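Local atomic coordinates of glucanase (Clostridium thermocellum, PDB entry 5GXX), a protein that probably hydrolyses internal beta-1,4-glucosidic bonds of cellulose, as a cellulosomal family 9 endoglucanase that also carries a module of the cellulose-binding type. Residues Y485-T490 against F554-P559; I502-G507 against S518-L523. The protein carries 1 engineered substitution. One frame throughout, in Å; residues are numbered along the deposited sequence.

Contact 1: Y485-T490 against F554-P559; sequences YYMDLT and FRIAAP. With CA (calcium ion), chain D.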
loop_
_atom_site.group_PDB
_atom_site.type_symbol
_atom_site.label_atom_id
_atom_site.label_comp_id
_atom_site.label_asym_id
_atom_site.label_seq_id
_atom_site.Cartn_x
_atom_site.Cartn_y
_atom_site.Cartn_z
ATOM N N TYR A 485 10.778 26.950 -6.701
ATOM C CA TYR A 485 12.132 26.409 -6.632
ATOM C C TYR A 485 13.035 27.275 -7.517
ATOM O O TYR A 485 12.876 27.296 -8.737
ATOM C CB TYR A 485 12.183 24.942 -7.113
ATOM C CG TYR A 485 13.557 24.326 -6.930
ATOM C CD1 TYR A 485 14.525 24.423 -7.934
ATOM C CD2 TYR A 485 13.892 23.661 -5.748
ATOM C CE1 TYR A 485 15.802 23.886 -7.747
ATOM C CE2 TYR A 485 15.155 23.114 -5.567
ATOM C CZ TYR A 485 16.102 23.233 -6.566
ATOM O OH TYR A 485 17.339 22.675 -6.318
ATOM N N TYR A 486 13.969 27.990 -6.890
ATOM C CA TYR A 486 14.825 28.953 -7.569
ATOM C C TYR A 486 16.216 28.411 -7.874
ATOM O O TYR A 486 16.844 27.763 -7.032
ATOM C CB TYR A 486 15.007 30.211 -6.709
ATOM C CG TYR A 486 13.749 30.962 -6.368
ATOM C CD1 TYR A 486 13.235 31.930 -7.231
ATOM C CD2 TYR A 486 13.098 30.737 -5.164
ATOM C CE1 TYR A 486 12.085 32.643 -6.917
ATOM C CE2 TYR A 486 11.951 31.449 -4.843
ATOM C CZ TYR A 486 11.452 32.394 -5.723
ATOM O OH TYR A 486 10.311 33.089 -5.386
ATOM N N MET A 487 16.691 28.750 -9.068
ATOM C CA MET A 487 17.985 28.313 -9.578
ATOM C C MET A 487 18.772 29.494 -10.132
ATOM O O MET A 487 18.184 30.475 -10.585
ATOM C CB MET A 487 17.773 27.337 -10.736
ATOM C CG MET A 487 16.929 26.137 -10.384
ATOM S SD MET A 487 16.279 25.391 -11.891
ATOM C CE MET A 487 14.749 26.306 -12.126
ATOM N N ASP A 488 20.095 29.353 -10.136
ATOM C CA ASP A 488 20.981 30.262 -10.850
ATOM C C ASP A 488 21.470 29.497 -12.080
ATOM O O ASP A 488 22.097 28.448 -11.953
ATOM C CB ASP A 488 22.146 30.679 -9.946
ATOM C CG ASP A 488 23.054 31.717 -10.584
ATOM O OD1 ASP A 488 23.105 31.796 -11.825
ATOM O OD2 ASP A 488 23.715 32.465 -9.830
ATOM N N LEU A 489 21.151 30.019 -13.259
ATOM C CA LEU A 489 21.485 29.340 -14.510
ATOM C C LEU A 489 22.714 29.935 -15.189
ATOM O O LEU A 489 22.931 29.708 -16.383
ATOM C CB LEU A 489 20.281 29.340 -15.457
ATOM C CG LEU A 489 19.012 28.605 -14.987
ATOM C CD1 LEU A 489 18.003 28.555 -16.124
ATOM C CD2 LEU A 489 19.297 27.207 -14.466
ATOM N N THR A 490 23.535 30.651 -14.423
ATOM C CA THR A 490 24.770 31.242 -14.951
ATOM C C THR A 490 25.648 30.214 -15.664
ATOM O O THR A 490 26.128 30.486 -16.764
ATOM C CB THR A 490 25.613 31.946 -13.864
ATOM O OG1 THR A 490 24.865 33.038 -13.321
ATOM C CG2 THR A 490 26.909 32.515 -14.446
ATOM N N PHE A 554 10.276 16.099 -8.479
ATOM C CA PHE A 554 10.508 16.716 -9.777
ATOM C C PHE A 554 11.989 16.732 -10.091
ATOM O O PHE A 554 12.829 16.782 -9.188
ATOM C CB PHE A 554 9.876 18.111 -9.863
ATOM C CG PHE A 554 10.379 19.096 -8.838
ATOM C CD1 PHE A 554 11.489 19.882 -9.096
ATOM C CD2 PHE A 554 9.709 19.268 -7.633
ATOM C CE1 PHE A 554 11.937 20.817 -8.175
ATOM C CE2 PHE A 554 10.153 20.191 -6.693
ATOM C CZ PHE A 554 11.266 20.971 -6.959
ATOM N N ARG A 555 12.280 16.646 -11.383
ATOM C CA ARG A 555 13.651 16.661 -11.875
ATOM C C ARG A 555 13.826 17.832 -12.835
ATOM O O ARG A 555 12.968 18.070 -13.695
ATOM C CB ARG A 555 13.938 15.335 -12.591
ATOM C CG ARG A 555 15.360 15.190 -13.118
ATOM C CD ARG A 555 15.571 13.879 -13.893
ATOM N NE ARG A 555 15.403 12.724 -13.017
ATOM C CZ ARG A 555 15.801 11.487 -13.309
ATOM N NH1 ARG A 555 16.415 11.233 -14.452
ATOM N NH2 ARG A 555 15.600 10.507 -12.435
ATOM N N ILE A 556 14.932 18.557 -12.673
ATOM C CA ILE A 556 15.321 19.632 -13.583
ATOM C C ILE A 556 16.665 19.201 -14.167
ATOM O O ILE A 556 17.622 18.998 -13.429
ATOM C CB ILE A 556 15.404 20.969 -12.818
ATOM C CG1 ILE A 556 14.074 21.260 -12.111
ATOM C CG2 ILE A 556 15.802 22.111 -13.758
ATOM C CD1 ILE A 556 14.182 22.205 -10.916
ATOM N N ALA A 557 16.717 19.008 -15.483
ATOM C CA ALA A 557 17.843 18.297 -16.101
ATOM C C ALA A 557 18.402 19.026 -17.316
ATOM O O ALA A 557 17.658 19.436 -18.202
ATOM C CB ALA A 557 17.436 16.882 -16.503
ATOM N N ALA A 558 19.717 19.195 -17.326
ATOM C CA ALA A 558 20.459 19.513 -18.542
ATOM C C ALA A 558 20.594 18.223 -19.348
ATOM O O ALA A 558 20.341 17.139 -18.820
ATOM C CB ALA A 558 21.816 20.042 -18.172
ATOM N N PRO A 559 20.977 18.327 -20.633
ATOM C CA PRO A 559 21.057 17.128 -21.466
ATOM C C PRO A 559 21.990 16.062 -20.903
ATOM O O PRO A 559 23.021 16.395 -20.313
ATOM C CB PRO A 559 21.559 17.677 -22.807
ATOM C CG PRO A 559 21.023 19.069 -22.835
ATOM C CD PRO A 559 21.165 19.555 -21.427
HETATM CA CA CA D . 23.056 26.574 -10.982
HETATM O O HOH W 1 21.397 25.017 -11.689
#
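The rings of Y485 and F554 form a T-shaped (edge-to-face) pair, with centroids 5.6 Å apart and planes inclined at 75°. F554 supplies the edge: its CZ comes within 3.9 Å of Y485 CD2, and its CE1 stands over one face of the tyrosine, toward the rim rather than the middle. Y485 carries its CG anti to the backbone N (chi1 -175°), which sends the ring out from its strand to receive that edge.

Further apolar contacts continue the interface. The delta methyl of I556 meets the same tyrosine ring obliquely, its CD1 lying 3.7 Å from Y485 CD1. Two residues on, M487 and I556 meet tip to tip, M487 SD against I556 CG2 at 3.8 Å, while the bend at the end of the methionine chain turns its CE methyl aside. No hydrogen bond joins the two segments, and all four contributing residues are buried.

At the end of strand 481-488, D488 OD1 is gripped twice by T490: from its backbone N at 2.9 Å, an Asx turn, and from T490 OG1, which meets the syn lone pair of D488 OD1; this shapes the entry into helix 490-494. The carbonyl O of D488 binds calcium at 2.3 Å, and E491, D566, N569, D570 and a water help complete the site.

The segments 485-488 and 554-557 run 11.1 Å apart, nearly parallel at 15°, yet belong to different sheets. Apolar and aromatic side chains interleaved between facing sheets are the signature of a beta-sandwich, here with calcium at one strand end, as in family 3 carbohydrate-binding modules.

Contact 2: I502-G507 against S518-L523; sequences IKVTIG and SPITHL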
loop_
_atom_site.group_PDB
_atom_site.type_symbol
_atom_site.label_atom_id
_atom_site.label_comp_id
_atom_site.label_asym_id
_atom_site.label_seq_id
_atom_site.Cartn_x
_atom_site.Cartn_y
_atom_site.Cartn_z
ATOM N N ILE A 502 17.001 22.908 -20.787
ATOM C CA ILE A 502 16.790 22.354 -19.448
ATOM C C ILE A 502 15.380 21.780 -19.393
ATOM O O ILE A 502 14.429 22.496 -19.706
ATOM C CB ILE A 502 16.947 23.426 -18.346
ATOM C CG1 ILE A 502 18.290 24.173 -18.446
ATOM C CG2 ILE A 502 16.695 22.834 -16.954
ATOM C CD1 ILE A 502 19.556 23.307 -18.582
ATOM N N LYS A 503 15.259 20.507 -19.021
ATOM C CA LYS A 503 13.976 19.799 -19.041
ATOM C C LYS A 503 13.456 19.534 -17.624
ATOM O O LYS A 503 14.209 19.053 -16.777
ATOM C CB LYS A 503 14.086 18.470 -19.796
ATOM C CG LYS A 503 12.745 17.795 -20.086
ATOM C CD LYS A 503 12.890 16.371 -20.628
ATOM C CE LYS A 503 13.387 16.308 -22.068
ATOM N NZ LYS A 503 12.349 16.643 -23.083
ATOM N N VAL A 504 12.182 19.845 -17.395
ATOM C CA VAL A 504 11.500 19.523 -16.135
ATOM C C VAL A 504 10.651 18.274 -16.336
ATOM O O VAL A 504 9.830 18.200 -17.254
ATOM C CB VAL A 504 10.588 20.681 -15.667
ATOM C CG1 VAL A 504 9.992 20.410 -14.284
ATOM C CG2 VAL A 504 11.345 22.009 -15.670
ATOM N N THR A 505 10.852 17.293 -15.463
ATOM C CA THR A 505 10.053 16.082 -15.510
ATOM C C THR A 505 9.615 15.744 -14.089
ATOM O O THR A 505 10.076 16.353 -13.112
ATOM C CB THR A 505 10.837 14.891 -16.089
ATOM O OG1 THR A 505 12.004 14.660 -15.300
ATOM C CG2 THR A 505 11.244 15.137 -17.541
ATOM N N ILE A 506 8.716 14.767 -13.991
ATOM C CA ILE A 506 8.139 14.368 -12.707
ATOM C C ILE A 506 8.417 12.884 -12.521
ATOM O O ILE A 506 8.203 12.093 -13.443
ATOM C CB ILE A 506 6.625 14.662 -12.674
ATOM C CG1 ILE A 506 6.388 16.173 -12.648
ATOM C CG2 ILE A 506 5.938 14.073 -11.451
ATOM C CD1 ILE A 506 4.932 16.586 -12.806
ATOM N N GLY A 507 8.884 12.528 -11.330
ATOM C CA GLY A 507 9.178 11.147 -10.981
ATOM C C GLY A 507 8.162 10.525 -10.045
ATOM O O GLY A 507 8.164 9.306 -9.885
ATOM N N SER A 518 5.095 25.084 -13.510
ATOM C CA SER A 518 5.254 26.095 -14.545
ATOM C C SER A 518 6.484 25.785 -15.396
ATOM O O SER A 518 7.359 25.028 -14.961
ATOM C CB SER A 518 5.435 27.472 -13.910
ATOM O OG SER A 518 6.726 27.606 -13.348
ATOM N N PRO A 519 6.566 26.388 -16.596
ATOM C CA PRO A 519 7.847 26.379 -17.293
ATOM C C PRO A 519 8.872 27.163 -16.471
ATOM O O PRO A 519 8.501 27.891 -15.544
ATOM C CB PRO A 519 7.550 27.097 -18.621
ATOM C CG PRO A 519 6.060 27.188 -18.731
ATOM C CD PRO A 519 5.515 27.112 -17.335
ATOM N N ILE A 520 10.156 26.991 -16.774
ATOM C CA ILE A 520 11.219 27.727 -16.085
ATOM C C ILE A 520 11.100 29.201 -16.443
ATOM O O ILE A 520 11.039 29.543 -17.625
ATOM C CB ILE A 520 12.603 27.153 -16.458
ATOM C CG1 ILE A 520 12.676 25.683 -16.030
ATOM C CG2 ILE A 520 13.726 27.974 -15.838
ATOM C CD1 ILE A 520 13.839 24.925 -16.668
ATOM N N THR A 521 11.029 30.036 -15.405
ATOM C CA THR A 521 10.615 31.434 -15.513
ATOM C C THR A 521 11.692 32.356 -14.984
ATOM O O THR A 521 12.278 32.108 -13.929
ATOM C CB THR A 521 9.308 31.629 -14.720
ATOM O OG1 THR A 521 8.311 30.781 -15.300
ATOM C CG2 THR A 521 8.818 33.076 -14.786
ATOM N N HIS A 522 11.959 33.419 -15.744
ATOM C CA HIS A 522 12.956 34.397 -15.336
ATOM C C HIS A 522 12.485 35.230 -14.151
ATOM O O HIS A 522 11.366 35.733 -14.149
ATOM C CB HIS A 522 13.321 35.301 -16.516
ATOM C CG HIS A 522 14.480 36.208 -16.243
ATOM N ND1 HIS A 522 14.397 37.579 -16.367
ATOM C CD2 HIS A 522 15.746 35.941 -15.843
ATOM C CE1 HIS A 522 15.565 38.116 -16.066
ATOM N NE2 HIS A 522 16.401 37.144 -15.745
ATOM N N LEU A 523 13.344 35.353 -13.145
ATOM C CA LEU A 523 13.139 36.308 -12.062
ATOM C C LEU A 523 13.931 37.585 -12.378
ATOM O O LEU A 523 13.364 38.571 -12.865
ATOM C CB LEU A 523 13.548 35.701 -10.718
ATOM C CG LEU A 523 13.144 36.451 -9.445
ATOM C CD1 LEU A 523 11.630 36.431 -9.226
ATOM C CD2 LEU A 523 13.873 35.905 -8.225
#
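No aromatic ring takes part where I520 meets I502 and V504; the flat group that matters is the P519 carbonyl, immediately before I520. Its oxygen accepts two hydroxyl hydrogen bonds, which arrive from opposite faces of the carbonyl plane. S518 OG donates to P519 O at 2.8 Å, moderately tilted from that plane, whereas T521 OG1 donates to P519 O at 2.9 Å from well above it. This double grip braces the backbone where strand 515-524 is interrupted, and S518 OG is also bonded to K531 N on the adjoining strand.

The contact itself is wholly aliphatic and centres on I520. The CD1 methyl of I520 comes within 3.6 Å of I502 CG2, the two side chains crossing at about a right angle. I502 presents this gamma methyl because CG2 lies anti to its backbone N, while the longer branch turns off elsewhere; the residue also touches W565. On the other partner, V504 CG2 lies across the outer part of the I520 chain, 3.9 Å from I520 CG1 and nearly as close to CD1, the two side chains crossing obliquely.

Strand 503-506 also reaches the second copy of the protein: K503 makes a salt bridge with E516 of the neighbouring subunit, and T505 OG1 a hydrogen bond with D514 of the same neighbour. Segment 502-507 belongs to one sheet and 518-523 to an outermost strand of the other. Branched aliphatic residues meeting from facing sheets, without hydrogen bonds between them, mark the flank of a beta-sandwich.

Overall arrangement
Both contacts lie in the C-terminal beta-sandwich, far from the centre of the chain, and their centres are only about 7 Å apart. Each joins the same two sheets: 485-490 and 518-523 come from one, 554-559 and 502-507 from the other. Along the chain contact 2 is nested within the loop that contact 1 closes. Strands 503-506 and 549-557 are antiparallel neighbours, probably hydrogen-bonded from K503 N to A557 O and from R555 N to T505 O, while I502 packs on I556. The two contacts thus share one apolar interior, with calcium near one strand and the second subunit beside another, and bring together segments 64 and 11 residues apart.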